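Local structure of beta-d-glucoside glucohydrolase (3ZZ1) at residues S420-S423 against A424-K428; L456-H460 against N461-L465. The protein probably hydrolyses terminal, non-reducing beta-D-glucosyl residues to release beta-D-glucose, as a secreted family 3 glycoside hydrolase of cellulose breakdown. All coordinates share one frame; numbering follows the deposited sequence.

Overall arrangement
Interactions 1 and 2 both lie in the family 3 C-terminal domain, in the region built on a mixed six-stranded sheet. Interaction 1 comes first along the chain and closes helix 418-425, part of the crossover from strand 409-413 to strand 430-437. Interaction 2 follows strand 430-437 and opens helix 462-472, which leads into strand 476-482. The centres of interactions 1 and 2 are about 18 Å apart and their nearest atoms about 5 Å apart, without touching; helix 462-472 connects them by packing against interaction 1 near its far end. The two contacts thus border successive helices of the parallel part of the sheet, joining them to strands 409-413, 430-437 and 476-482 within one alpha/beta domain.

Interaction 1 (S420-S423 against A424-K428); sequences SGAS and AARGK
A424 N donates to S420 O at 2.9 Å, the straightest at its hydrogen (161°) of three successive i to i+4 bonds that carry helix 418-425 to its end. A425 N to G421 O follows at 3.0 Å, and R426 N to A422 O, at 2.9 Å, is the last. At R426 the backbone leaves helical geometry and enters a type II turn from A425 to K428, where G427 takes a positive phi. K428 N bonds back to A425 O across this turn. The bends at chi2 (-54°) and chi4 (-60°) curl the lysine chain back to the helix end, where NZ bonds to R426 O at 2.7 Å and to A424 O at 2.9 Å. It approaches the A424 carbonyl from above its plane, and its positive charge probably suits the negative end of the helix dipole. R426, its chain bent at chi3, reaches back along the helix end, its NH2 3.9 Å from A422 CB. On one flank A424 and K428 rest on strands 348-352 and 409-413. On another, A422, A425 and R426 meet helix 462-472, whose neighbour N473 bonds through ND2 to A425 O and K428 O. The helix and turn form part of a beta-alpha-beta crossover from strand 409-413 to strand 430-437, passing over strand 348-352.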
loop_
_atom_site.group_PDB
_atom_site.type_symbol
_atom_site.label_atom_id
_atom_site.label_comp_id
_atom_site.label_asym_id
_atom_site.label_seq_id
_atom_site.Cartn_x
_atom_site.Cartn_y
_atom_site.Cartn_z
ATOM N N SER A 420 -26.142 23.882 -11.969
ATOM C CA SER A 420 -25.484 23.607 -13.248
ATOM C C SER A 420 -25.525 22.115 -13.580
ATOM O O SER A 420 -25.819 21.731 -14.713
ATOM C CB SER A 420 -24.037 24.100 -13.235
ATOM O OG SER A 420 -23.969 25.513 -13.199
ATOM N N GLY A 421 -25.239 21.284 -12.579
ATOM C CA GLY A 421 -25.309 19.832 -12.719
ATOM C C GLY A 421 -26.701 19.336 -13.076
ATOM O O GLY A 421 -26.850 18.411 -13.878
ATOM N N ALA A 422 -27.717 19.951 -12.473
ATOM C CA ALA A 422 -29.109 19.635 -12.787
ATOM C C ALA A 422 -29.436 19.982 -14.241
ATOM O O ALA A 422 -29.997 19.156 -14.966
ATOM C CB ALA A 422 -30.061 20.357 -11.829
ATOM N N SER A 423 -29.065 21.195 -14.656
ATOM C CA SER A 423 -29.293 21.672 -16.023
ATOM C C SER A 423 -28.636 20.765 -17.054
ATOM O O SER A 423 -29.242 20.437 -18.076
ATOM C CB SER A 423 -28.781 23.105 -16.195
ATOM O OG SER A 423 -29.663 24.032 -15.594
ATOM N N ALA A 424 -27.396 20.367 -16.779
ATOM C CA ALA A 424 -26.652 19.470 -17.654
ATOM C C ALA A 424 -27.313 18.095 -17.770
ATOM O O ALA A 424 -27.391 17.535 -18.861
ATOM C CB ALA A 424 -25.216 19.333 -17.171
ATOM N N ALA A 425 -27.799 17.568 -16.649
ATOM C CA ALA A 425 -28.375 16.217 -16.600
ATOM C C ALA A 425 -29.807 16.110 -17.137
ATOM O O ALA A 425 -30.231 15.029 -17.553
ATOM C CB ALA A 425 -28.297 15.659 -15.188
ATOM N N ARG A 426 -30.540 17.224 -17.128
ATOM C CA ARG A 426 -31.955 17.227 -17.525
ATOM C C ARG A 426 -32.152 16.776 -18.973
ATOM O O ARG A 426 -31.507 17.297 -19.886
ATOM C CB ARG A 426 -32.584 18.610 -17.308
ATOM C CG ARG A 426 -34.098 18.584 -17.085
ATOM C CD ARG A 426 -34.662 19.967 -16.708
ATOM N NE ARG A 426 -34.008 20.543 -15.531
ATOM C CZ ARG A 426 -34.294 20.227 -14.270
ATOM N NH1 ARG A 426 -35.240 19.331 -13.994
ATOM N NH2 ARG A 426 -33.631 20.806 -13.278
ATOM N N GLY A 427 -33.031 15.792 -19.164
ATOM C CA GLY A 427 -33.391 15.301 -20.498
ATOM C C GLY A 427 -32.401 14.341 -21.140
ATOM O O GLY A 427 -32.610 13.907 -22.277
ATOM N N LYS A 428 -31.330 13.999 -20.422
ATOM C CA LYS A 428 -30.304 13.093 -20.953
ATOM C C LYS A 428 -30.590 11.630 -20.613
ATOM O O LYS A 428 -31.247 11.334 -19.609
ATOM C CB LYS A 428 -28.897 13.491 -20.474
ATOM C CG LYS A 428 -28.559 14.981 -20.583
ATOM C CD LYS A 428 -28.763 15.542 -21.996
ATOM C CE LYS A 428 -28.379 17.016 -22.079
ATOM N NZ LYS A 428 -29.187 17.864 -21.158
#

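Interaction 2 (L456-H460 against N461-L465)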
loop_
_atom_site.group_PDB
_atom_site.type_symbol
_atom_site.label_atom_id
_atom_site.label_comp_id
_atom_site.label_asym_id
_atom_site.label_seq_id
_atom_site.Cartn_x
_atom_site.Cartn_y
_atom_site.Cartn_z
ATOM N N LEU A 456 -15.966 11.281 6.628
ATOM C CA LEU A 456 -16.045 10.307 5.551
ATOM C C LEU A 456 -17.074 10.717 4.481
ATOM O O LEU A 456 -17.645 9.870 3.791
ATOM C CB LEU A 456 -16.326 8.906 6.119
ATOM C CG LEU A 456 -15.312 8.353 7.138
ATOM C CD1 LEU A 456 -15.790 7.034 7.734
ATOM C CD2 LEU A 456 -13.915 8.191 6.545
ATOM N N ASP A 457 -17.284 12.026 4.349
ATOM C CA ASP A 457 -18.171 12.585 3.329
ATOM C C ASP A 457 -17.399 12.941 2.056
ATOM O O ASP A 457 -16.192 13.213 2.118
ATOM C CB ASP A 457 -18.886 13.837 3.861
ATOM C CG ASP A 457 -19.834 13.530 5.014
ATOM O OD1 ASP A 457 -20.366 12.404 5.066
ATOM O OD2 ASP A 457 -20.045 14.412 5.871
ATOM N N PRO A 458 -18.088 12.946 0.897
ATOM C CA PRO A 458 -17.454 13.440 -0.318
ATOM C C PRO A 458 -17.064 14.902 -0.146
ATOM O O PRO A 458 -17.783 15.654 0.516
ATOM C CB PRO A 458 -18.563 13.318 -1.369
ATOM C CG PRO A 458 -19.469 12.273 -0.843
ATOM C CD PRO A 458 -19.452 12.446 0.636
ATOM N N TRP A 459 -15.922 15.281 -0.714
ATOM C CA TRP A 459 -15.475 16.666 -0.736
ATOM C C TRP A 459 -16.335 17.482 -1.699
ATOM O O TRP A 459 -17.129 16.920 -2.463
ATOM C CB TRP A 459 -14.016 16.734 -1.182
ATOM C CG TRP A 459 -13.004 16.342 -0.137
ATOM C CD1 TRP A 459 -13.127 15.361 0.808
ATOM C CD2 TRP A 459 -11.695 16.903 0.037
ATOM N NE1 TRP A 459 -11.983 15.289 1.571
ATOM C CE2 TRP A 459 -11.085 16.220 1.118
ATOM C CE3 TRP A 459 -10.979 17.922 -0.610
ATOM C CZ2 TRP A 459 -9.795 16.527 1.570
ATOM C CZ3 TRP A 459 -9.694 18.226 -0.160
ATOM C CH2 TRP A 459 -9.118 17.525 0.922
ATOM N N HIS A 460 -16.171 18.805 -1.659
ATOM C CA HIS A 460 -16.806 19.719 -2.618
ATOM C C HIS A 460 -18.313 19.519 -2.759
ATOM O O HIS A 460 -18.856 19.622 -3.866
ATOM C CB HIS A 460 -16.167 19.589 -4.004
ATOM C CG HIS A 460 -14.675 19.656 -4.002
ATOM N ND1 HIS A 460 -13.973 20.674 -3.393
ATOM C CD2 HIS A 460 -13.750 18.843 -4.563
ATOM C CE1 HIS A 460 -12.680 20.476 -3.568
ATOM N NE2 HIS A 460 -12.518 19.374 -4.275
ATOM N N ASN A 461 -18.977 19.217 -1.647
ATOM C CA ASN A 461 -20.434 19.104 -1.618
ATOM C C ASN A 461 -20.971 17.995 -2.534
ATOM O O ASN A 461 -22.070 18.102 -3.086
ATOM C CB ASN A 461 -21.067 20.457 -1.974
ATOM C CG ASN A 461 -22.034 20.938 -0.917
ATOM O OD1 ASN A 461 -21.673 21.063 0.259
ATOM N ND2 ASN A 461 -23.268 21.227 -1.328
ATOM N N GLY A 462 -20.179 16.935 -2.680
ATOM C CA GLY A 462 -20.496 15.811 -3.560
ATOM C C GLY A 462 -21.856 15.180 -3.332
ATOM O O GLY A 462 -22.546 14.828 -4.290
ATOM N N ASN A 463 -22.243 15.040 -2.068
ATOM C CA ASN A 463 -23.548 14.480 -1.728
ATOM C C ASN A 463 -24.694 15.310 -2.304
ATOM O O ASN A 463 -25.612 14.757 -2.904
ATOM C CB ASN A 463 -23.699 14.305 -0.212
ATOM C CG ASN A 463 -23.109 12.995 0.291
ATOM O OD1 ASN A 463 -22.864 12.065 -0.483
ATOM N ND2 ASN A 463 -22.892 12.911 1.596
ATOM N N ALA A 464 -24.616 16.631 -2.138
ATOM C CA ALA A 464 -25.636 17.548 -2.655
ATOM C C ALA A 464 -25.591 17.642 -4.180
ATOM O O ALA A 464 -26.616 17.881 -4.827
ATOM C CB ALA A 464 -25.482 18.925 -2.031
ATOM N N LEU A 465 -24.402 17.454 -4.750
ATOM C CA LEU A 465 -24.257 17.431 -6.199
ATOM C C LEU A 465 -24.998 16.232 -6.795
ATOM O O LEU A 465 -25.703 16.375 -7.791
ATOM C CB LEU A 465 -22.778 17.436 -6.616
ATOM C CG LEU A 465 -22.449 17.527 -8.117
ATOM C CD1 LEU A 465 -22.981 18.816 -8.761
ATOM C CD2 LEU A 465 -20.949 17.417 -8.319
HETATM O O HOH W 1 -21.496 10.817 2.939
HETATM O O HOH W 2 -20.542 15.671 0.351
#
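P458 and N463 set their side chains at about a right angle, the proline ring meeting the asparagine amide through CG and CD. P458 CG lies 3.4 Å from N463 OD1, and P458 CD sits 3.6 Å from N463 ND2. Next to CG, P458 CB lies 3.8 Å from G462 CA; a side chain at G462 would run into that CB. Two waters bridge the segments at separate points: one accepts from N463 ND2 and also bonds to D457 OD1, the other accepts from N463 N and donates to P458 O. An alanine in place of N463 would remove the amide and would probably leave the D457 water without one mate and P458 CG and CD with less to pack on. Farther round, W459 CB lies 4.0 Å above one face of the H460 ring, offset toward its rim, and H460 NE2 bonds to D374 O. H460 and N461 both adopt left-handed backbone angles, and G462 N bonds to W459 O at 3.1 Å. This is a type I' beta turn from W459 to G462, leading directly into helix 462-472; N461 holds the N-cap position without a side-chain capping bond, while its O accepts from L465 N in the first helical turn.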